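Long-range contacts in PHOX (Pseudomonas fluorescens, PDB 4AMF), which catalyses the hydrolysis of phosphate monoesters as an alkaline phosphatase, using a cofactor of two irons and three calcium ions at the centre of a beta-propeller: residues A[86-91]-A[111-116]; A[97-102]-A[218-223]; A[173-178]-A[188-193]; A[486-491]-A[527-532]. All coordinates share one frame; numbering follows the deposited sequence. Where two conformers were deposited one is given.

Contact 1: A[86-91]-A[111-116]; sequences EYTNYR and ACEGVS. With FEO (mu-oxo-diiron), chain I; ACP (phosphomethylphosphonic acid adenylate ester), chain C; EDO (1,2-ethanediol), chain K.
Glu86 meets Glu113 through its backbone, while its side chain leads the other way, to the metal site. The Glu86 carbonyl O lies 3.4 Å from Glu113 OE1; both are acceptors, so no bond links them. Glu86 CG stands anti to the backbone N (chi1 -169°), and the extended chain carries the carboxylate to the diiron group. There OE2 binds iron FE1 at 2.0 Å, next to O2G of the substrate analogue at 3.0 Å. The other oxygen, OE1, is hydrogen-bonded by Gln546 and takes a weak bond from a water on the same iron. At Tyr87 the backbone touches Glu113: Glu113 OE2 approaches Tyr87 CA to 3.5 Å. The two segments are the ends of one long connection between adjacent antiparallel strands of a propeller sheet. Residues 86-91 leave strand 78-85, and residues 111-116 bring the chain from helix 103-112 into strand 114-123. Glu113 OE1 accepts a hydrogen bond from the backbone N of Gln173, outside this pair. An alanine in place of Glu113 would take this acceptor from Gln173 N and would probably leave a gap beside the backbone of Glu86 and Tyr87. Thr88 faces Cys112, its CB 3.9 Å from Cys112 CB. Thr88 OG1 is hydrogen-bonded to Asp62, and Leu93 of helix 90-93 packs against both Thr88 and Cys112.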
# COMPACT_ATOMS: atom_id res chain seq x y z
N GLU A 86 9.07 -1.27 -0.52
CA GLU A 86 8.62 -1.00 0.86
C GLU A 86 9.66 -1.14 1.94
O GLU A 86 9.72 -0.30 2.85
CB GLU A 86 7.38 -1.88 1.17
CG GLU A 86 6.70 -1.45 2.48
CD GLU A 86 5.57 -2.31 2.97
OE1 GLU A 86 5.68 -3.55 2.85
OE2 GLU A 86 4.54 -1.73 3.36
N TYR A 87 10.45 -2.22 1.91
CA TYR A 87 11.42 -2.47 2.96
C TYR A 87 12.47 -3.44 2.46
O TYR A 87 12.48 -3.74 1.27
CB TYR A 87 10.75 -2.89 4.29
CG TYR A 87 10.04 -4.22 4.33
CD1 TYR A 87 8.82 -4.39 3.72
CD2 TYR A 87 10.60 -5.32 4.99
CE1 TYR A 87 8.12 -5.60 3.82
CE2 TYR A 87 9.90 -6.51 5.12
CZ TYR A 87 8.70 -6.68 4.45
OH TYR A 87 7.96 -7.83 4.59
N THR A 88 13.31 -3.95 3.33
CA THR A 88 14.34 -4.87 2.89
C THR A 88 14.45 -6.03 3.85
O THR A 88 13.94 -6.00 4.96
CB THR A 88 15.65 -4.13 2.65
OG1 THR A 88 16.60 -5.03 2.04
CG2 THR A 88 16.24 -3.52 3.93
N ASN A 89 15.14 -7.07 3.39
CA ASN A 89 15.30 -8.31 4.15
C ASN A 89 16.76 -8.44 4.48
O ASN A 89 17.56 -8.77 3.61
CB ASN A 89 14.80 -9.49 3.28
CG ASN A 89 13.44 -9.19 2.65
OD1 ASN A 89 12.46 -8.94 3.35
ND2 ASN A 89 13.36 -9.09 1.32
N TYR A 90 17.13 -8.10 5.72
CA TYR A 90 18.53 -8.08 6.11
C TYR A 90 19.23 -9.42 5.92
O TYR A 90 20.42 -9.40 5.68
CB TYR A 90 18.70 -7.61 7.55
CG TYR A 90 18.27 -6.19 7.87
CD1 TYR A 90 18.21 -5.21 6.88
CD2 TYR A 90 18.09 -5.79 9.19
CE1 TYR A 90 17.98 -3.87 7.20
CE2 TYR A 90 17.75 -4.48 9.50
CZ TYR A 90 17.74 -3.51 8.50
OH TYR A 90 17.46 -2.19 8.77
N ARG A 91 18.49 -10.55 6.03
CA ARG A 91 19.11 -11.86 5.83
C ARG A 91 19.70 -12.00 4.43
O ARG A 91 20.63 -12.79 4.24
CB ARG A 91 18.11 -13.01 6.09
CG ARG A 91 17.01 -13.13 5.11
CD ARG A 91 15.99 -14.16 5.58
NE ARG A 91 16.61 -15.48 5.78
CZ ARG A 91 16.17 -16.42 6.62
NH1 ARG A 91 15.10 -16.21 7.38
NH2 ARG A 91 16.80 -17.58 6.70
N ALA A 111 18.58 2.76 0.39
CA ALA A 111 18.60 2.66 -1.06
C ALA A 111 17.61 1.66 -1.57
O ALA A 111 17.18 1.77 -2.72
CB ALA A 111 19.99 2.27 -1.52
N CYS A 112 17.28 0.62 -0.76
CA CYS A 112 16.33 -0.40 -1.15
C CYS A 112 14.94 0.11 -1.23
O CYS A 112 14.13 -0.57 -1.87
CB CYS A 112 16.35 -1.57 -0.19
SG CYS A 112 17.79 -2.64 -0.33
N GLU A 113 14.61 1.15 -0.51
CA GLU A 113 13.25 1.58 -0.30
C GLU A 113 12.95 2.76 -1.14
O GLU A 113 13.88 3.45 -1.55
CB GLU A 113 13.07 1.90 1.19
CG GLU A 113 13.39 0.69 2.07
CD GLU A 113 13.08 0.81 3.55
OE1 GLU A 113 12.26 1.67 3.92
OE2 GLU A 113 13.56 -0.05 4.32
N GLY A 114 11.68 3.03 -1.34
CA GLY A 114 11.24 4.16 -2.14
C GLY A 114 10.42 3.75 -3.33
O GLY A 114 9.41 3.04 -3.17
N VAL A 115 10.79 4.24 -4.50
CA VAL A 115 10.06 3.95 -5.72
C VAL A 115 11.04 3.66 -6.82
O VAL A 115 12.10 4.26 -6.85
CB VAL A 115 9.16 5.15 -6.12
CG1 VAL A 115 8.48 4.94 -7.48
CG2 VAL A 115 8.14 5.46 -5.02
N SER A 116 10.67 2.77 -7.73
CA SER A 116 11.41 2.46 -8.94
C SER A 116 10.50 2.83 -10.08
O SER A 116 9.41 2.27 -10.18
CB SER A 116 11.79 0.99 -9.03
OG SER A 116 12.63 0.60 -7.95
FE1 FEO I . 2.63 -2.22 3.79
FE2 FEO I . -0.32 -2.46 5.42
O FEO I . 0.83 -2.91 3.90
PG ACP C . 2.04 -4.51 6.00
O1G ACP C . 1.66 -5.57 4.87
O2G ACP C . 3.19 -3.51 5.39
O3G ACP C . 0.77 -3.78 6.53
PB ACP C . 1.92 -6.91 7.65
O1B ACP C . 0.47 -6.85 7.42
O2B ACP C . 2.80 -7.96 6.92
C3B ACP C . 2.67 -5.34 7.43
PA ACP C . 2.83 -8.05 10.18
O1A ACP C . 4.27 -7.77 9.98
O2A ACP C . 2.31 -9.45 10.28
O3A ACP C . 1.94 -7.24 9.18
O5' ACP C . 2.36 -7.40 11.62
C5' ACP C . 0.98 -7.22 11.95
C4' ACP C . 0.69 -5.79 12.33
O4' ACP C . 1.31 -5.51 13.60
C3' ACP C . 1.14 -4.68 11.38
O3' ACP C . 0.17 -3.63 11.36
C2' ACP C . 2.49 -4.26 11.97
O2' ACP C . 2.81 -2.93 11.61
C1' ACP C . 2.24 -4.44 13.47
N9 ACP C . 3.42 -4.78 14.26
C8 ACP C . 4.48 -5.57 13.89
N7 ACP C . 5.40 -5.70 14.81
C5 ACP C . 4.92 -4.94 15.87
C6 ACP C . 5.45 -4.62 17.13
N6 ACP C . 6.68 -4.97 17.54
N1 ACP C . 4.72 -3.82 17.94
C2 ACP C . 3.53 -3.37 17.50
N3 ACP C . 2.94 -3.59 16.33
C4 ACP C . 3.69 -4.38 15.55
C1 EDO K . 13.54 -12.18 -0.99
O1 EDO K . 13.04 -12.23 0.35
C2 EDO K . 14.91 -11.46 -1.00
O2 EDO K . 14.90 -10.41 -0.11
O HOH W 1 2.62 -3.91 2.17

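Contact 2: A[97-102]-A[218-223]; sequences GGMPQS and SREINW. With ACP (phosphomethylphosphonic acid adenylate ester), chain C.
This is a partly buried contact between two irregular loops at the periphery of the beta-propeller, its centre about 23 Å from the centre of the chain. Residues 97-102 lie between helices 90-93 and 103-112; residues 218-223 precede strand 245-248. The second loop is shaped by an ST motif: Ser218 OG accepts from Ile221 N at 3.2 Å and from Asn222 N at 2.9 Å. The Met99 chain bends at chi2 (-72°), which brings the sulfur to Asn222 and the methyl group to Glu220. Met99 CE lies 3.4 Å from Glu220 O. Asn222 ND2 gives a weak hydrogen bond to Met99 SD at 3.2 Å. Arg219, on the same loop, turns instead to the substrate analogue and lays its guanidinium over the adenine, with NE 3.5 Å from C6. Its NH1 also forms a salt bridge with Asp194. A serine in place of Arg219 would probably leave that adenine face without its flat cationic partner and the Asp194 carboxylate without this salt bridge. Pro100 packs on the Ile221 and Asn222 carbonyls and, with CG, at the Trp223 ring edge, 4.0 Å from CD1. One water donates to both Pro100 O, at 2.7 Å, and Asn222 O.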
# COMPACT_ATOMS: atom_id res chain seq x y z
N GLY A 97 24.18 -11.00 6.81
CA GLY A 97 22.81 -11.45 7.06
C GLY A 97 22.11 -10.94 8.29
O GLY A 97 21.04 -11.46 8.67
N GLY A 98 22.66 -9.91 8.92
CA GLY A 98 22.12 -9.40 10.16
C GLY A 98 21.84 -7.91 10.14
O GLY A 98 21.67 -7.31 9.08
N MET A 99 21.82 -7.32 11.32
CA MET A 99 21.49 -5.92 11.46
C MET A 99 22.57 -5.04 10.82
O MET A 99 23.73 -5.43 10.79
CB MET A 99 21.36 -5.58 12.96
CG MET A 99 20.17 -6.24 13.61
SD MET A 99 18.65 -5.46 13.04
CE MET A 99 17.46 -6.61 13.71
N PRO A 100 22.23 -3.83 10.38
CA PRO A 100 23.26 -2.92 9.84
C PRO A 100 24.44 -2.77 10.80
O PRO A 100 24.23 -2.63 12.01
CB PRO A 100 22.53 -1.59 9.69
CG PRO A 100 21.11 -1.95 9.52
CD PRO A 100 20.89 -3.21 10.33
N GLN A 101 25.67 -2.77 10.28
CA GLN A 101 26.88 -2.66 11.09
C GLN A 101 27.65 -1.37 10.80
O GLN A 101 28.75 -1.19 11.34
CB GLN A 101 27.78 -3.86 10.78
CG GLN A 101 27.12 -5.20 11.05
CD GLN A 101 28.09 -6.35 10.83
OE1 GLN A 101 29.16 -6.19 10.21
NE2 GLN A 101 27.70 -7.54 11.24
N SER A 102 27.09 -0.47 9.98
CA SER A 102 27.83 0.73 9.57
C SER A 102 26.90 1.73 8.89
O SER A 102 25.78 1.41 8.53
CB SER A 102 28.89 0.35 8.56
OG SER A 102 28.29 -0.07 7.34
N SER A 218 13.79 1.09 18.04
CA SER A 218 13.30 0.93 16.68
C SER A 218 12.64 -0.44 16.59
O SER A 218 12.82 -1.29 17.47
CB SER A 218 14.36 1.12 15.61
OG SER A 218 15.11 -0.06 15.34
N ARG A 219 11.96 -0.69 15.49
CA ARG A 219 11.28 -1.97 15.32
C ARG A 219 12.18 -2.87 14.48
O ARG A 219 11.86 -3.16 13.32
CB ARG A 219 9.88 -1.79 14.72
CG ARG A 219 9.02 -3.05 14.86
CD ARG A 219 7.58 -2.80 14.53
NE ARG A 219 6.94 -1.94 15.53
CZ ARG A 219 5.77 -1.32 15.38
NH1 ARG A 219 5.09 -1.44 14.24
NH2 ARG A 219 5.28 -0.56 16.34
N GLU A 220 13.32 -3.27 15.08
CA GLU A 220 14.34 -4.13 14.50
C GLU A 220 14.92 -3.57 13.17
O GLU A 220 15.37 -4.34 12.32
CB GLU A 220 13.81 -5.57 14.33
CG GLU A 220 13.46 -6.24 15.65
CD GLU A 220 12.13 -5.84 16.25
OE1 GLU A 220 11.12 -5.82 15.51
OE2 GLU A 220 12.10 -5.55 17.47
N ILE A 221 14.96 -2.23 13.04
CA ILE A 221 15.52 -1.57 11.85
C ILE A 221 16.94 -1.17 12.16
O ILE A 221 17.85 -1.42 11.37
CB ILE A 221 14.64 -0.38 11.42
CG1 ILE A 221 13.20 -0.84 11.08
CG2 ILE A 221 15.27 0.33 10.25
CD1 ILE A 221 13.08 -1.95 10.09
N ASN A 222 17.14 -0.50 13.31
CA ASN A 222 18.46 -0.17 13.79
C ASN A 222 19.34 0.62 12.82
O ASN A 222 20.49 0.28 12.57
CB ASN A 222 19.15 -1.45 14.34
CG ASN A 222 18.34 -2.10 15.42
OD1 ASN A 222 17.76 -1.44 16.26
ND2 ASN A 222 18.26 -3.41 15.43
N TRP A 223 18.79 1.71 12.31
CA TRP A 223 19.54 2.67 11.52
C TRP A 223 20.14 3.77 12.40
O TRP A 223 21.22 4.30 12.11
CB TRP A 223 18.65 3.31 10.47
CG TRP A 223 18.11 2.37 9.42
CD1 TRP A 223 18.49 1.08 9.17
CD2 TRP A 223 17.08 2.68 8.48
NE1 TRP A 223 17.82 0.60 8.08
CE2 TRP A 223 16.92 1.55 7.65
CE3 TRP A 223 16.27 3.79 8.28
CZ2 TRP A 223 15.94 1.50 6.66
CZ3 TRP A 223 15.29 3.73 7.31
CH2 TRP A 223 15.14 2.61 6.50
PG ACP C . 2.04 -4.51 6.00
O1G ACP C . 1.66 -5.57 4.87
O2G ACP C . 3.19 -3.51 5.39
O3G ACP C . 0.77 -3.78 6.53
PB ACP C . 1.92 -6.91 7.65
O1B ACP C . 0.47 -6.85 7.42
O2B ACP C . 2.80 -7.96 6.92
C3B ACP C . 2.67 -5.34 7.43
PA ACP C . 2.83 -8.05 10.18
O1A ACP C . 4.27 -7.77 9.98
O2A ACP C . 2.31 -9.45 10.28
O3A ACP C . 1.94 -7.24 9.18
O5' ACP C . 2.36 -7.40 11.62
C5' ACP C . 0.98 -7.22 11.95
C4' ACP C . 0.69 -5.79 12.33
O4' ACP C . 1.31 -5.51 13.60
C3' ACP C . 1.14 -4.68 11.38
O3' ACP C . 0.17 -3.63 11.36
C2' ACP C . 2.49 -4.26 11.97
O2' ACP C . 2.81 -2.93 11.61
C1' ACP C . 2.24 -4.44 13.47
N9 ACP C . 3.42 -4.78 14.26
C8 ACP C . 4.48 -5.57 13.89
N7 ACP C . 5.40 -5.70 14.81
C5 ACP C . 4.92 -4.94 15.87
C6 ACP C . 5.45 -4.62 17.13
N6 ACP C . 6.68 -4.97 17.54
N1 ACP C . 4.72 -3.82 17.94
C2 ACP C . 3.53 -3.37 17.50
N3 ACP C . 2.94 -3.59 16.33
C4 ACP C . 3.69 -4.38 15.55
O HOH W 2 22.05 -1.98 13.38

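Contact 3: A[173-178]-A[188-193]; sequences QNCANG and CEENFT. With FEO (mu-oxo-diiron), chain I; ACP (phosphomethylphosphonic acid adenylate ester), chain C.
Backbone hydrogen bonds join Gln173 to Glu190 and Cys175 to Cys188. Glu190 N donates to Gln173 O at 3.1 Å, almost straight at the hydrogen but tilted 32° from the carbonyl plane. Cys175 N donates to Cys188 O at 2.9 Å. Cys188 N completes the ladder with a weak bond to Ala176 O. Asn174 and Glu189 form the antiparallel non-hydrogen-bonded pair between the Gln173-Glu190 and Cys175-Cys188 bonds. They belong to the beta hairpin of strands 174-179 and 185-189, at the edge of a mixed propeller sheet. Metal bonds come next. Cys175 SG, anti to the backbone N (chi1 176°), binds iron FE1 at 2.6 Å. The Glu190 carboxylate bridges the irons, OE1 on FE1 at 2.1 Å and OE2 on FE2 at 2.0 Å. Glu86 adds a further ligand to FE1. Packing and water hold the remaining pair. Gln173 CG lies 3.4 Å from Asn191 O, and the two amide planes are 74° apart. A water accepts from Gln173 NE2 at 2.7 Å and from Asn191 N, and donates to Gln173 O.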
# COMPACT_ATOMS: atom_id res chain seq x y z
N GLN A 173 9.65 3.03 3.47
CA GLN A 173 8.49 2.32 3.97
C GLN A 173 7.28 2.56 3.05
O GLN A 173 6.13 2.58 3.47
CB GLN A 173 8.25 2.60 5.48
CG GLN A 173 9.30 1.93 6.38
CD GLN A 173 9.23 0.44 6.59
OE1 GLN A 173 10.19 -0.13 7.13
NE2 GLN A 173 8.18 -0.27 6.14
N ASN A 174 7.57 2.65 1.73
CA ASN A 174 6.59 2.94 0.68
C ASN A 174 5.77 1.72 0.44
O ASN A 174 6.26 0.75 -0.12
CB ASN A 174 7.27 3.34 -0.61
CG ASN A 174 8.05 4.60 -0.45
OD1 ASN A 174 9.13 4.57 0.13
ND2 ASN A 174 7.46 5.74 -0.78
N CYS A 175 4.51 1.79 0.81
CA CYS A 175 3.64 0.66 0.82
C CYS A 175 2.84 0.57 -0.45
O CYS A 175 3.30 -0.02 -1.46
CB CYS A 175 2.76 0.76 2.06
SG CYS A 175 1.53 -0.51 2.21
N ALA A 176 1.74 1.29 -0.53
CA ALA A 176 0.99 1.25 -1.76
C ALA A 176 0.79 2.60 -2.41
O ALA A 176 1.55 3.53 -2.13
CB ALA A 176 -0.29 0.40 -1.61
N ASN A 177 -0.11 2.70 -3.37
CA ASN A 177 -0.09 3.76 -4.33
C ASN A 177 -1.41 4.41 -4.67
O ASN A 177 -2.47 4.00 -4.22
CB ASN A 177 0.44 3.10 -5.63
CG ASN A 177 -0.46 2.01 -6.13
OD1 ASN A 177 -0.84 1.11 -5.38
ND2 ASN A 177 -0.97 2.13 -7.34
N GLY A 178 -1.30 5.43 -5.52
CA GLY A 178 -2.41 6.06 -6.21
C GLY A 178 -1.97 6.55 -7.57
O GLY A 178 -0.78 6.79 -7.76
N CYS A 188 2.81 6.01 -0.77
CA CYS A 188 2.33 6.11 0.59
C CYS A 188 3.30 5.59 1.61
O CYS A 188 3.66 4.42 1.53
CB CYS A 188 1.01 5.35 0.66
SG CYS A 188 -0.31 6.15 -0.27
N GLU A 189 3.71 6.45 2.58
CA GLU A 189 4.63 6.06 3.66
C GLU A 189 3.78 5.44 4.76
O GLU A 189 2.92 6.13 5.34
CB GLU A 189 5.40 7.29 4.18
CG GLU A 189 6.27 7.88 3.09
CD GLU A 189 6.83 9.26 3.32
OE1 GLU A 189 6.46 9.93 4.33
OE2 GLU A 189 7.71 9.65 2.53
N GLU A 190 4.00 4.16 5.04
CA GLU A 190 3.22 3.40 5.99
C GLU A 190 3.98 3.21 7.31
O GLU A 190 3.89 4.07 8.19
CB GLU A 190 2.76 2.09 5.39
CG GLU A 190 1.83 1.28 6.26
CD GLU A 190 1.72 -0.17 5.83
OE1 GLU A 190 2.68 -0.68 5.21
OE2 GLU A 190 0.66 -0.79 6.06
N ASN A 191 4.74 2.12 7.48
CA ASN A 191 5.38 1.84 8.78
C ASN A 191 6.71 2.59 8.96
O ASN A 191 7.71 2.03 9.39
CB ASN A 191 5.53 0.34 8.98
CG ASN A 191 4.16 -0.29 9.24
OD1 ASN A 191 3.45 0.17 10.14
ND2 ASN A 191 3.73 -1.23 8.42
N PHE A 192 6.67 3.88 8.71
CA PHE A 192 7.86 4.74 8.80
C PHE A 192 8.42 4.85 10.22
O PHE A 192 9.63 4.98 10.39
CB PHE A 192 7.54 6.14 8.25
CG PHE A 192 6.64 6.98 9.14
CD1 PHE A 192 5.26 6.85 9.08
CD2 PHE A 192 7.18 7.87 10.04
CE1 PHE A 192 4.45 7.61 9.91
CE2 PHE A 192 6.37 8.59 10.89
CZ PHE A 192 5.00 8.47 10.83
N THR A 193 7.57 4.80 11.25
CA THR A 193 7.95 4.94 12.66
C THR A 193 8.93 3.83 13.11
O THR A 193 9.75 4.07 13.99
CB THR A 193 6.71 4.98 13.56
OG1 THR A 193 5.93 3.82 13.28
CG2 THR A 193 5.87 6.23 13.32
FE1 FEO I . 2.63 -2.22 3.79
FE2 FEO I . -0.32 -2.46 5.42
O FEO I . 0.83 -2.91 3.90
PG ACP C . 2.04 -4.51 6.00
O1G ACP C . 1.66 -5.57 4.87
O2G ACP C . 3.19 -3.51 5.39
O3G ACP C . 0.77 -3.78 6.53
PB ACP C . 1.92 -6.91 7.65
O1B ACP C . 0.47 -6.85 7.42
O2B ACP C . 2.80 -7.96 6.92
C3B ACP C . 2.67 -5.34 7.43
PA ACP C . 2.83 -8.05 10.18
O1A ACP C . 4.27 -7.77 9.98
O2A ACP C . 2.31 -9.45 10.28
O3A ACP C . 1.94 -7.24 9.18
O5' ACP C . 2.36 -7.40 11.62
C5' ACP C . 0.98 -7.22 11.95
C4' ACP C . 0.69 -5.79 12.33
O4' ACP C . 1.31 -5.51 13.60
C3' ACP C . 1.14 -4.68 11.38
O3' ACP C . 0.17 -3.63 11.36
C2' ACP C . 2.49 -4.26 11.97
O2' ACP C . 2.81 -2.93 11.61
C1' ACP C . 2.24 -4.44 13.47
N9 ACP C . 3.42 -4.78 14.26
C8 ACP C . 4.48 -5.57 13.89
N7 ACP C . 5.40 -5.70 14.81
C5 ACP C . 4.92 -4.94 15.87
C6 ACP C . 5.45 -4.62 17.13
N6 ACP C . 6.68 -4.97 17.54
N1 ACP C . 4.72 -3.82 17.94
C2 ACP C . 3.53 -3.37 17.50
N3 ACP C . 2.94 -3.59 16.33
C4 ACP C . 3.69 -4.38 15.55
O HOH W 3 5.63 0.29 5.29
O HOH W 1 2.62 -3.91 2.17

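Contact 4: A[486-491]-A[527-532]; sequences WILTDG and CEVTGI. With CA (calcium ion), chain H; CA (calcium ion), chain G; ACP (phosphomethylphosphonic acid adenylate ester), chain C.
Two calcium ions of the active-site cofactor sit at the end of this contact between strands of two neighbouring propeller sheets. Asp490 follows strand 485-489, and Glu528 opens strand 528-534. Asp490 CG is anti to the backbone N (chi1 174°), and its OD2 bridges both calcium ions at 2.4 Å. Glu528 binds one of them with both oxygens, OE1 at 2.3 Å and OE2 at 2.8 Å. O1G of the substrate analogue also bridges the two ions. The carboxylates stack with their planes 29° apart, and Asp490 OD1 comes to 2.9 Å from Glu528 OE1. These are two acceptors without a bond between them; the shared calcium probably offsets their repulsion. Glu528 OE1 is also hydrogen-bonded to His547. Behind the metals, Val529 N donates to Thr489 O at 3.2 Å. From there the strands part: the axes of 486-489 and 528-532 run at 137°, and side chains fill the wedge. Leu488 CD2 packs on Val529 CG1 at 4.0 Å and on Ile532 CB, while Ile532 CD1 reaches Trp486 CB at 3.6 Å. Strands 474-479 and 506-510 flank strand 485-489 in its own sheet. Strand 540-546 lies beside 528-534 in the other.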
# COMPACT_ATOMS: atom_id res chain seq x y z
N TRP A 486 -9.91 -7.61 -8.18
CA TRP A 486 -8.81 -8.52 -7.88
C TRP A 486 -8.39 -8.32 -6.42
O TRP A 486 -8.27 -7.18 -5.97
CB TRP A 486 -7.64 -8.27 -8.84
CG TRP A 486 -7.99 -8.50 -10.28
CD1 TRP A 486 -8.60 -7.63 -11.14
CD2 TRP A 486 -7.87 -9.73 -10.98
NE1 TRP A 486 -8.80 -8.23 -12.36
CE2 TRP A 486 -8.36 -9.52 -12.29
CE3 TRP A 486 -7.41 -11.00 -10.62
CZ2 TRP A 486 -8.39 -10.54 -13.24
CZ3 TRP A 486 -7.47 -12.01 -11.56
CH2 TRP A 486 -7.89 -11.76 -12.87
N ILE A 487 -8.27 -9.41 -5.67
CA ILE A 487 -8.00 -9.41 -4.24
C ILE A 487 -6.65 -10.08 -4.04
O ILE A 487 -6.48 -11.23 -4.43
CB ILE A 487 -9.10 -10.18 -3.46
CG1 ILE A 487 -10.46 -9.53 -3.67
CG2 ILE A 487 -8.76 -10.26 -1.94
CD1 ILE A 487 -11.60 -10.47 -3.33
N LEU A 488 -5.72 -9.39 -3.37
CA LEU A 488 -4.37 -9.89 -3.18
C LEU A 488 -4.17 -10.12 -1.69
O LEU A 488 -4.65 -9.32 -0.89
CB LEU A 488 -3.37 -8.87 -3.74
CG LEU A 488 -3.32 -8.71 -5.28
CD1 LEU A 488 -4.53 -8.03 -5.80
CD2 LEU A 488 -2.06 -7.87 -5.66
N THR A 489 -3.53 -11.24 -1.28
CA THR A 489 -3.40 -11.55 0.13
C THR A 489 -1.99 -11.43 0.69
O THR A 489 -0.98 -11.68 0.02
CB THR A 489 -4.03 -12.92 0.46
OG1 THR A 489 -3.11 -13.99 0.15
CG2 THR A 489 -5.35 -13.16 -0.29
N ASP A 490 -1.96 -11.10 1.98
CA ASP A 490 -0.79 -10.99 2.80
C ASP A 490 -1.12 -11.57 4.15
O ASP A 490 -1.17 -10.86 5.16
CB ASP A 490 -0.35 -9.52 2.94
CG ASP A 490 0.80 -9.33 3.92
OD1 ASP A 490 1.60 -10.30 4.11
OD2 ASP A 490 0.92 -8.22 4.51
N GLY A 491 -1.39 -12.86 4.15
CA GLY A 491 -1.74 -13.58 5.35
C GLY A 491 -0.77 -14.65 5.76
O GLY A 491 0.33 -14.80 5.20
N CYS A 527 6.21 -15.54 0.49
CA CYS A 527 5.89 -14.24 -0.06
C CYS A 527 4.58 -13.75 0.44
O CYS A 527 3.80 -14.48 1.07
CB CYS A 527 5.86 -14.29 -1.59
SG CYS A 527 4.34 -14.98 -2.33
N GLU A 528 4.30 -12.51 0.06
CA GLU A 528 2.97 -11.96 -0.01
C GLU A 528 2.77 -11.53 -1.48
O GLU A 528 3.76 -11.28 -2.19
CB GLU A 528 2.67 -10.86 0.99
CG GLU A 528 3.39 -9.55 0.75
CD GLU A 528 3.21 -8.62 1.92
OE1 GLU A 528 3.88 -8.87 2.94
OE2 GLU A 528 2.37 -7.69 1.85
N VAL A 529 1.51 -11.51 -1.93
CA VAL A 529 1.14 -11.11 -3.26
C VAL A 529 0.66 -9.65 -3.12
O VAL A 529 -0.24 -9.38 -2.31
CB VAL A 529 0.05 -12.04 -3.85
CG1 VAL A 529 -0.44 -11.51 -5.18
CG2 VAL A 529 0.60 -13.46 -4.01
N THR A 530 1.37 -8.69 -3.75
CA THR A 530 1.07 -7.26 -3.58
C THR A 530 1.47 -6.48 -4.83
O THR A 530 2.39 -6.87 -5.54
CB THR A 530 1.71 -6.74 -2.28
OG1 THR A 530 1.28 -5.41 -2.05
CG2 THR A 530 3.21 -6.83 -2.27
N GLY A 531 0.76 -5.40 -5.10
CA GLY A 531 1.01 -4.64 -6.31
C GLY A 531 0.25 -5.22 -7.47
O GLY A 531 0.34 -6.41 -7.78
N ILE A 532 -0.54 -4.37 -8.12
CA ILE A 532 -1.27 -4.78 -9.28
C ILE A 532 -1.44 -3.65 -10.25
O ILE A 532 -1.77 -2.53 -9.86
CB ILE A 532 -2.63 -5.43 -8.90
CG1 ILE A 532 -3.33 -5.93 -10.16
CG2 ILE A 532 -3.54 -4.46 -8.15
CD1 ILE A 532 -4.49 -6.83 -9.90
CA CA H . 3.10 -7.37 4.52
CA CA G . -0.55 -6.45 5.17
PG ACP C . 2.04 -4.51 6.00
O1G ACP C . 1.66 -5.57 4.87
O2G ACP C . 3.19 -3.51 5.39
O3G ACP C . 0.77 -3.78 6.53
PB ACP C . 1.92 -6.91 7.65
O1B ACP C . 0.47 -6.85 7.42
O2B ACP C . 2.80 -7.96 6.92
C3B ACP C . 2.67 -5.34 7.43
PA ACP C . 2.83 -8.05 10.18
O1A ACP C . 4.27 -7.77 9.98
O2A ACP C . 2.31 -9.45 10.28
O3A ACP C . 1.94 -7.24 9.18
O5' ACP C . 2.36 -7.40 11.62
C5' ACP C . 0.98 -7.22 11.95
C4' ACP C . 0.69 -5.79 12.33
O4' ACP C . 1.31 -5.51 13.60
C3' ACP C . 1.14 -4.68 11.38
O3' ACP C . 0.17 -3.63 11.36
C2' ACP C . 2.49 -4.26 11.97
O2' ACP C . 2.81 -2.93 11.61
C1' ACP C . 2.24 -4.44 13.47
N9 ACP C . 3.42 -4.78 14.26
C8 ACP C . 4.48 -5.57 13.89
N7 ACP C . 5.40 -5.70 14.81
C5 ACP C . 4.92 -4.94 15.87
C6 ACP C . 5.45 -4.62 17.13
N6 ACP C . 6.68 -4.97 17.54
N1 ACP C . 4.72 -3.82 17.94
C2 ACP C . 3.53 -3.37 17.50
N3 ACP C . 2.94 -3.59 16.33
C4 ACP C . 3.69 -4.38 15.55
O HOH W 4 -2.01 -8.13 5.79
O HOH W 5 5.38 -7.69 5.53
O HOH W 6 4.37 -5.79 3.19

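In the fold
Along the chain come 86-91, 97-102, 111-116, both segments of contact 3, then 218-223 and last contact 4. Contacts 1 and 3 touch, with centres about 12 Å apart, and share the diiron group. Contacts 1 and 2 also touch, with centres about 13 Å apart, through Tyr90 of helix 90-93 and the 218-223 loop. Contact 4 joins two other sheets and touches none of the rest; its centre is about 15 Å from that of contact 3 and about 26 Å from that of contact 2. All four reach the bound analogue. Segments far apart in sequence, mostly loops at strand ends, thus supply iron ligands, calcium ligands and an adenine partner to one central site.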